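Local coordinates for UDP-N-Acetylglucosamine 2-Epimerase (Thermus thermophilus, PDB 1V4V), which probably interconverts UDP-N-acetylglucosamine and UDP-N-acetylmannosamine as a 2-epimerase, working as a two-domain homodimer, at residues A[57-69]-A[78-90]. Sequence-based numbering, arbitrary orientation.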
ATOM      1  N   ILE A  57      -7.283  -4.281 -29.687  1.00 31.58           N
ATOM      2  CA  ILE A  57      -6.268  -4.759 -28.750  1.00 31.79           C
ATOM      3  C   ILE A  57      -6.504  -6.225 -28.393  1.00 31.08           C
ATOM      4  O   ILE A  57      -7.641  -6.652 -28.204  1.00 31.94           O
ATOM      5  CB  ILE A  57      -6.283  -3.912 -27.448  1.00 30.38           C
ATOM      6  CG1 ILE A  57      -5.907  -2.465 -27.765  1.00 29.14           C
ATOM      7  CG2 ILE A  57      -5.305  -4.490 -26.421  1.00 30.93           C
ATOM      8  CD1 ILE A  57      -6.080  -1.512 -26.594  1.00 28.75           C
ATOM      9  N   GLN A  58      -5.420  -6.989 -28.308  1.00 32.00           N
ATOM     10  CA  GLN A  58      -5.490  -8.406 -27.961  1.00 33.19           C
ATOM     11  C   GLN A  58      -4.653  -8.582 -26.698  1.00 32.46           C
ATOM     12  O   GLN A  58      -3.686  -7.846 -26.500  1.00 31.78           O
ATOM     13  CB  GLN A  58      -4.886  -9.256 -29.080  1.00 38.06           C
ATOM     14  CG  GLN A  58      -5.037  -8.653 -30.471  1.00 44.56           C
ATOM     15  CD  GLN A  58      -6.482  -8.486 -30.892  1.00 48.56           C
ATOM     16  OE1 GLN A  58      -6.782  -7.782 -31.860  1.00 52.57           O
ATOM     17  NE2 GLN A  58      -7.390  -9.142 -30.175  1.00 51.16           N
ATOM     18  N   GLU A  59      -5.006  -9.541 -25.847  1.00 33.18           N
ATOM     19  CA  GLU A  59      -4.219  -9.741 -24.633  1.00 32.82           C
ATOM     20  C   GLU A  59      -3.035 -10.636 -24.960  1.00 32.34           C
ATOM     21  O   GLU A  59      -3.067 -11.396 -25.928  1.00 32.75           O
ATOM     22  CB  GLU A  59      -5.058 -10.361 -23.505  1.00 36.12           C
ATOM     23  CG  GLU A  59      -5.039 -11.884 -23.404  1.00 36.88           C
ATOM     24  CD  GLU A  59      -6.024 -12.550 -24.336  1.00 39.40           C
ATOM     25  OE1 GLU A  59      -6.224 -13.778 -24.211  1.00 40.23           O
ATOM     26  OE2 GLU A  59      -6.604 -11.847 -25.189  1.00 42.62           O
ATOM     27  N   ASP A  60      -1.990 -10.539 -24.149  1.00 31.42           N
ATOM     28  CA  ASP A  60      -0.785 -11.333 -24.349  1.00 31.39           C
ATOM     29  C   ASP A  60      -0.720 -12.517 -23.397  1.00 31.39           C
ATOM     30  O   ASP A  60      -0.125 -13.544 -23.716  1.00 31.60           O
ATOM     31  CB  ASP A  60       0.444 -10.446 -24.164  1.00 30.88           C
ATOM     32  CG  ASP A  60       0.572  -9.404 -25.255  1.00 33.84           C
ATOM     33  OD1 ASP A  60       0.964  -9.772 -26.383  1.00 33.29           O
ATOM     34  OD2 ASP A  60       0.270  -8.223 -24.992  1.00 33.62           O
ATOM     35  N   ARG A  61      -1.341 -12.373 -22.231  1.00 29.78           N
ATOM     36  CA  ARG A  61      -1.336 -13.436 -21.234  1.00 29.23           C
ATOM     37  C   ARG A  61      -2.525 -13.278 -20.290  1.00 29.42           C
ATOM     38  O   ARG A  61      -3.080 -12.188 -20.162  1.00 26.57           O
ATOM     39  CB  ARG A  61      -0.019 -13.396 -20.454  1.00 31.04           C
ATOM     40  CG  ARG A  61       0.171 -14.526 -19.455  1.00 36.34           C
ATOM     41  CD  ARG A  61       1.652 -14.777 -19.207  1.00 37.02           C
ATOM     42  NE  ARG A  61       1.885 -15.714 -18.111  1.00 39.37           N
ATOM     43  CZ  ARG A  61       3.048 -16.315 -17.883  1.00 39.91           C
ATOM     44  NH1 ARG A  61       4.081 -16.081 -18.681  1.00 38.73           N
ATOM     45  NH2 ARG A  61       3.181 -17.140 -16.852  1.00 40.13           N
ATOM     46  N   ASN A  62      -2.918 -14.372 -19.646  1.00 28.31           N
ATOM     47  CA  ASN A  62      -4.043 -14.359 -18.714  1.00 30.28           C
ATOM     48  C   ASN A  62      -3.675 -15.094 -17.434  1.00 29.30           C
ATOM     49  O   ASN A  62      -2.975 -16.103 -17.478  1.00 27.74           O
ATOM     50  CB  ASN A  62      -5.263 -15.061 -19.319  1.00 32.99           C
ATOM     51  CG  ASN A  62      -5.685 -14.473 -20.647  1.00 39.33           C
ATOM     52  OD1 ASN A  62      -4.989 -14.609 -21.657  1.00 43.87           O
ATOM     53  ND2 ASN A  62      -6.838 -13.814 -20.655  1.00 40.53           N
ATOM     54  N   LEU A  63      -4.141 -14.592 -16.294  1.00 27.94           N
ATOM     55  CA  LEU A  63      -3.879 -15.273 -15.032  1.00 28.67           C
ATOM     56  C   LEU A  63      -4.980 -16.320 -14.887  1.00 29.58           C
ATOM     57  O   LEU A  63      -6.022 -16.218 -15.527  1.00 30.38           O
ATOM     58  CB  LEU A  63      -3.932 -14.295 -13.857  1.00 25.85           C
ATOM     59  CG  LEU A  63      -2.861 -13.206 -13.822  1.00 22.72           C
ATOM     60  CD1 LEU A  63      -2.962 -12.435 -12.500  1.00 25.24           C
ATOM     61  CD2 LEU A  63      -1.475 -13.836 -13.962  1.00 23.40           C
ATOM     62  N   ASP A  64      -4.748 -17.330 -14.058  1.00 31.79           N
ATOM     63  CA  ASP A  64      -5.734 -18.385 -13.850  1.00 32.55           C
ATOM     64  C   ASP A  64      -6.547 -18.035 -12.609  1.00 32.51           C
ATOM     65  O   ASP A  64      -6.077 -18.180 -11.482  1.00 30.00           O
ATOM     66  CB  ASP A  64      -5.018 -19.729 -13.682  1.00 35.02           C
ATOM     67  CG  ASP A  64      -5.974 -20.901 -13.653  1.00 38.72           C
ATOM     68  OD1 ASP A  64      -5.523 -22.037 -13.910  1.00 38.84           O
ATOM     69  OD2 ASP A  64      -7.170 -20.694 -13.363  1.00 41.97           O
ATOM     70  N   VAL A  65      -7.772 -17.568 -12.829  1.00 33.96           N
ATOM     71  CA  VAL A  65      -8.645 -17.154 -11.736  1.00 38.19           C
ATOM     72  C   VAL A  65      -9.937 -17.962 -11.656  1.00 39.81           C
ATOM     73  O   VAL A  65     -10.591 -18.206 -12.667  1.00 40.48           O
ATOM     74  CB  VAL A  65      -9.000 -15.653 -11.878  1.00 37.87           C
ATOM     75  CG1 VAL A  65      -9.920 -15.217 -10.753  1.00 38.38           C
ATOM     76  CG2 VAL A  65      -7.723 -14.822 -11.879  1.00 38.26           C
HETATM   77  N   MSE A  66     -10.300 -18.369 -10.442  1.00 43.49           N
HETATM   78  CA  MSE A  66     -11.520 -19.143 -10.223  1.00 46.94           C
HETATM   79  C   MSE A  66     -12.738 -18.289 -10.575  1.00 47.84           C
HETATM   80  O   MSE A  66     -12.684 -17.063 -10.513  1.00 46.49           O
HETATM   81  CB  MSE A  66     -11.625 -19.577  -8.752  1.00 50.73           C
HETATM   82  CG  MSE A  66     -10.416 -20.321  -8.191  1.00 53.66           C
HETATM   83 SE   MSE A  66     -10.634 -20.822  -6.311  1.00 61.44          SE
HETATM   84  CE  MSE A  66     -12.197 -19.775  -5.887  1.00 57.25           C
ATOM     85  N   GLN A  67     -13.841 -18.936 -10.941  1.00 49.84           N
ATOM     86  CA  GLN A  67     -15.062 -18.208 -11.278  1.00 51.36           C
ATOM     87  C   GLN A  67     -15.899 -17.991 -10.022  1.00 51.01           C
ATOM     88  O   GLN A  67     -16.599 -16.987  -9.887  1.00 51.26           O
ATOM     89  CB  GLN A  67     -15.891 -18.986 -12.305  1.00 53.92           C
ATOM     90  CG  GLN A  67     -16.091 -18.259 -13.622  1.00 56.66           C
ATOM     91  CD  GLN A  67     -14.824 -18.179 -14.448  1.00 58.54           C
ATOM     92  OE1 GLN A  67     -14.788 -17.511 -15.480  1.00 60.93           O
ATOM     93  NE2 GLN A  67     -13.778 -18.867 -14.005  1.00 60.07           N
ATOM     94  N   GLU A  68     -15.814 -18.945  -9.104  1.00 50.68           N
ATOM     95  CA  GLU A  68     -16.568 -18.890  -7.861  1.00 51.51           C
ATOM     96  C   GLU A  68     -16.098 -17.783  -6.926  1.00 50.91           C
ATOM     97  O   GLU A  68     -14.937 -17.380  -6.949  1.00 49.65           O
ATOM     98  CB  GLU A  68     -16.474 -20.231  -7.132  1.00 52.96           C
ATOM     99  CG  GLU A  68     -15.045 -20.672  -6.876  1.00 55.67           C
ATOM    100  CD  GLU A  68     -14.940 -21.813  -5.885  1.00 57.90           C
ATOM    101  OE1 GLU A  68     -15.457 -21.670  -4.757  1.00 59.49           O
ATOM    102  OE2 GLU A  68     -14.331 -22.845  -6.229  1.00 57.87           O
ATOM    103  N   ARG A  69     -17.025 -17.304  -6.103  1.00 51.22           N
ATOM    104  CA  ARG A  69     -16.753 -16.260  -5.123  1.00 51.56           C
ATOM    105  C   ARG A  69     -15.668 -16.821  -4.202  1.00 49.82           C
ATOM    106  O   ARG A  69     -15.597 -18.031  -3.996  1.00 50.12           O
ATOM    107  CB  ARG A  69     -18.042 -15.962  -4.351  1.00 54.41           C
ATOM    108  CG  ARG A  69     -17.988 -14.806  -3.373  1.00 59.07           C
ATOM    109  CD  ARG A  69     -19.392 -14.467  -2.865  1.00 62.79           C
ATOM    110  NE  ARG A  69     -20.202 -15.662  -2.610  1.00 65.95           N
ATOM    111  CZ  ARG A  69     -21.020 -16.223  -3.499  1.00 67.21           C
ATOM    112  NH1 ARG A  69     -21.707 -17.309  -3.176  1.00 67.30           N
ATOM    113  NH2 ARG A  69     -21.164 -15.691  -4.707  1.00 68.19           N
ATOM    114  N   ARG A  78      -3.992 -16.466  -4.246  1.00 24.69           N
ATOM    115  CA  ARG A  78      -4.127 -17.115  -5.553  1.00 26.69           C
ATOM    116  C   ARG A  78      -3.510 -16.266  -6.664  1.00 26.66           C
ATOM    117  O   ARG A  78      -2.915 -16.785  -7.611  1.00 28.70           O
ATOM    118  CB  ARG A  78      -5.611 -17.356  -5.857  1.00 31.75           C
ATOM    119  CG  ARG A  78      -5.894 -17.902  -7.251  1.00 37.07           C
ATOM    120  CD  ARG A  78      -6.356 -19.344  -7.197  1.00 44.78           C
ATOM    121  NE  ARG A  78      -6.498 -19.924  -8.530  1.00 47.90           N
ATOM    122  CZ  ARG A  78      -6.700 -21.217  -8.762  1.00 50.64           C
ATOM    123  NH1 ARG A  78      -6.784 -22.070  -7.749  1.00 49.85           N
ATOM    124  NH2 ARG A  78      -6.804 -21.660 -10.006  1.00 50.76           N
ATOM    125  N   ILE A  79      -3.649 -14.951  -6.539  1.00 25.25           N
ATOM    126  CA  ILE A  79      -3.129 -14.025  -7.535  1.00 24.01           C
ATOM    127  C   ILE A  79      -1.632 -13.736  -7.460  1.00 24.53           C
ATOM    128  O   ILE A  79      -0.934 -13.773  -8.467  1.00 24.04           O
ATOM    129  CB  ILE A  79      -3.858 -12.660  -7.443  1.00 24.55           C
ATOM    130  CG1 ILE A  79      -5.343 -12.832  -7.761  1.00 25.36           C
ATOM    131  CG2 ILE A  79      -3.185 -11.634  -8.353  1.00 24.72           C
ATOM    132  CD1 ILE A  79      -5.634 -13.357  -9.164  1.00 28.69           C
ATOM    133  N   LEU A  80      -1.142 -13.450  -6.260  1.00 24.43           N
ATOM    134  CA  LEU A  80       0.250 -13.066  -6.069  1.00 25.03           C
ATOM    135  C   LEU A  80       1.369 -13.850  -6.767  1.00 25.25           C
ATOM    136  O   LEU A  80       2.145 -13.271  -7.524  1.00 25.44           O
ATOM    137  CB  LEU A  80       0.558 -12.977  -4.569  1.00 27.06           C
ATOM    138  CG  LEU A  80       1.879 -12.295  -4.208  1.00 28.50           C
ATOM    139  CD1 LEU A  80       1.878 -10.865  -4.745  1.00 30.98           C
ATOM    140  CD2 LEU A  80       2.057 -12.288  -2.689  1.00 30.56           C
ATOM    141  N   PRO A  81       1.466 -15.168  -6.527  1.00 25.65           N
ATOM    142  CA  PRO A  81       2.534 -15.950  -7.164  1.00 25.91           C
ATOM    143  C   PRO A  81       2.482 -16.002  -8.684  1.00 25.89           C
ATOM    144  O   PRO A  81       3.488 -15.779  -9.355  1.00 26.11           O
ATOM    145  CB  PRO A  81       2.372 -17.340  -6.544  1.00 26.67           C
ATOM    146  CG  PRO A  81       1.691 -17.060  -5.224  1.00 26.89           C
ATOM    147  CD  PRO A  81       0.676 -16.017  -5.623  1.00 24.64           C
ATOM    148  N   GLN A  82       1.317 -16.320  -9.230  1.00 26.25           N
ATOM    149  CA  GLN A  82       1.197 -16.413 -10.675  1.00 26.75           C
ATOM    150  C   GLN A  82       1.366 -15.058 -11.351  1.00 26.65           C
ATOM    151  O   GLN A  82       1.779 -14.994 -12.502  1.00 24.11           O
ATOM    152  CB  GLN A  82      -0.139 -17.048 -11.066  1.00 27.90           C
ATOM    153  CG  GLN A  82      -1.368 -16.246 -10.705  1.00 26.98           C
ATOM    154  CD  GLN A  82      -2.631 -16.898 -11.229  1.00 29.39           C
ATOM    155  OE1 GLN A  82      -2.698 -17.300 -12.396  1.00 28.26           O
ATOM    156  NE2 GLN A  82      -3.641 -17.004 -10.376  1.00 26.52           N
ATOM    157  N   ALA A  83       1.047 -13.975 -10.641  1.00 25.68           N
ATOM    158  CA  ALA A  83       1.211 -12.638 -11.214  1.00 24.94           C
ATOM    159  C   ALA A  83       2.701 -12.314 -11.292  1.00 24.68           C
ATOM    160  O   ALA A  83       3.181 -11.783 -12.296  1.00 24.29           O
ATOM    161  CB  ALA A  83       0.495 -11.592 -10.357  1.00 24.34           C
ATOM    162  N   ALA A  84       3.432 -12.629 -10.226  1.00 25.25           N
ATOM    163  CA  ALA A  84       4.869 -12.376 -10.189  1.00 25.44           C
ATOM    164  C   ALA A  84       5.566 -13.137 -11.313  1.00 25.70           C
ATOM    165  O   ALA A  84       6.439 -12.596 -11.993  1.00 25.90           O
ATOM    166  CB  ALA A  84       5.445 -12.812  -8.844  1.00 26.10           C
ATOM    167  N   ARG A  85       5.179 -14.397 -11.491  1.00 26.61           N
ATOM    168  CA  ARG A  85       5.771 -15.239 -12.528  1.00 28.42           C
ATOM    169  C   ARG A  85       5.437 -14.725 -13.922  1.00 28.45           C
ATOM    170  O   ARG A  85       6.299 -14.693 -14.804  1.00 28.19           O
ATOM    171  CB  ARG A  85       5.293 -16.688 -12.382  1.00 30.17           C
ATOM    172  CG  ARG A  85       5.903 -17.636 -13.417  1.00 35.49           C
ATOM    173  CD  ARG A  85       5.706 -19.106 -13.063  1.00 38.65           C
ATOM    174  NE  ARG A  85       4.307 -19.450 -12.835  1.00 41.81           N
ATOM    175  CZ  ARG A  85       3.724 -19.470 -11.638  1.00 42.97           C
ATOM    176  NH1 ARG A  85       4.419 -19.168 -10.550  1.00 44.29           N
ATOM    177  NH2 ARG A  85       2.445 -19.789 -11.529  1.00 42.83           N
ATOM    178  N   ALA A  86       4.185 -14.321 -14.122  1.00 27.02           N
ATOM    179  CA  ALA A  86       3.755 -13.808 -15.418  1.00 26.29           C
ATOM    180  C   ALA A  86       4.509 -12.536 -15.798  1.00 26.74           C
ATOM    181  O   ALA A  86       4.928 -12.378 -16.945  1.00 27.68           O
ATOM    182  CB  ALA A  86       2.240 -13.542 -15.410  1.00 25.27           C
ATOM    183  N   LEU A  87       4.691 -11.627 -14.845  1.00 24.67           N
ATOM    184  CA  LEU A  87       5.383 -10.380 -15.141  1.00 26.10           C
ATOM    185  C   LEU A  87       6.858 -10.609 -15.450  1.00 28.67           C
ATOM    186  O   LEU A  87       7.439  -9.923 -16.292  1.00 30.09           O
ATOM    187  CB  LEU A  87       5.238  -9.398 -13.971  1.00 25.20           C
ATOM    188  CG  LEU A  87       3.789  -8.974 -13.692  1.00 26.99           C
ATOM    189  CD1 LEU A  87       3.745  -8.072 -12.468  1.00 25.34           C
ATOM    190  CD2 LEU A  87       3.215  -8.251 -14.921  1.00 23.55           C
ATOM    191  N   LYS A  88       7.451 -11.585 -14.775  1.00 28.91           N
ATOM    192  CA  LYS A  88       8.856 -11.906 -14.972  1.00 31.96           C
ATOM    193  C   LYS A  88       9.052 -12.603 -16.320  1.00 31.98           C
ATOM    194  O   LYS A  88       9.973 -12.273 -17.071  1.00 32.73           O
ATOM    195  CB  LYS A  88       9.341 -12.805 -13.833  1.00 35.51           C
ATOM    196  CG  LYS A  88      10.849 -12.960 -13.740  1.00 41.96           C
ATOM    197  CD  LYS A  88      11.225 -13.875 -12.582  1.00 45.49           C
ATOM    198  CE  LYS A  88      12.731 -14.051 -12.474  1.00 48.98           C
ATOM    199  NZ  LYS A  88      13.099 -15.016 -11.394  1.00 50.78           N
ATOM    200  N   GLU A  89       8.177 -13.555 -16.626  1.00 30.84           N
ATOM    201  CA  GLU A  89       8.257 -14.298 -17.881  1.00 32.57           C
ATOM    202  C   GLU A  89       7.943 -13.427 -19.096  1.00 32.39           C
ATOM    203  O   GLU A  89       8.422 -13.692 -20.199  1.00 31.82           O
ATOM    204  CB  GLU A  89       7.321 -15.510 -17.840  1.00 32.96           C
ATOM    205  CG  GLU A  89       7.737 -16.568 -16.825  1.00 37.49           C
ATOM    206  CD  GLU A  89       6.822 -17.782 -16.815  1.00 38.57           C
ATOM    207  OE1 GLU A  89       7.095 -18.724 -16.043  1.00 41.16           O
ATOM    208  OE2 GLU A  89       5.834 -17.798 -17.577  1.00 41.62           O
HETATM  209  N   MSE A  90       7.133 -12.391 -18.895  1.00 30.31           N
HETATM  210  CA  MSE A  90       6.785 -11.476 -19.979  1.00 29.50           C
HETATM  211  C   MSE A  90       7.900 -10.448 -20.172  1.00 29.18           C
HETATM  212  O   MSE A  90       7.868  -9.662 -21.122  1.00 29.21           O
HETATM  213  CB  MSE A  90       5.468 -10.749 -19.673  1.00 27.42           C
HETATM  214  CG  MSE A  90       4.241 -11.642 -19.684  1.00 26.55           C
HETATM  215 SE   MSE A  90       2.678 -10.751 -18.921  1.00 29.12          SE
HETATM  216  CE  MSE A  90       1.939 -10.006 -20.559  1.00 26.30           C
TER
HETATM  217  O   HOH W   1       1.812 -16.985 -14.339  1.00 31.15           O
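Arg61 lays its guanidinium flat over the helix backbone at Ala86, whose CA lies 3.5 Å from the guanidinium plane, over its centre. With CG anti to the backbone N (chi1 -175°) and the chain extended to NE, the group reaches Glu89, where NH1 and NH2 both bond to OE2, so the grip is end-on to one oxygen rather than a paired two-oxygen bridge. Arg61 NH1 lies 2.7 Å from Glu89 OE2, which is nearly in the guanidinium plane; the guanidinium and carboxylate planes are 54° apart. A water accepts from NH2 of Arg61 and donates to the carbonyl O of Gln82, while the selenomethionine Met90 sets CE against CB of Arg61. Were Arg61 replaced by an alanine, Glu89 would probably lose its charge partner and the helix at Ala86 its flat cover.

Further along, Gln82 reads the backbone of Asp64 with both polar atoms of its amide: OE1 accepts from Asp64 N at 2.6 Å, and NE2 donates to Asp64 O at 2.9 Å, almost straight (172°). NE2 also donates to Arg78 O, which helps fix the amide's rotation. CG of the selenomethionine Met66 lies over one face of the Arg78 guanidinium, and Arg78 NH2 makes a long salt bridge to Asp64 OD2 at 3.5 Å. Apolar contacts accompany these bonds: Leu63 sets CD1 toward Ala83 CB and CD2 against Ala86 CB, and Val65 CG2 meets Ile79 CD1 at 3.7 Å.

Strand 61-62 pairs in parallel with strand 34-40 at the sheet's edge, and helix 72-89 leads on to strand 94-98: a strand-to-helix packing characteristic of the Rossmann-like N-terminal domain of GT-B folds.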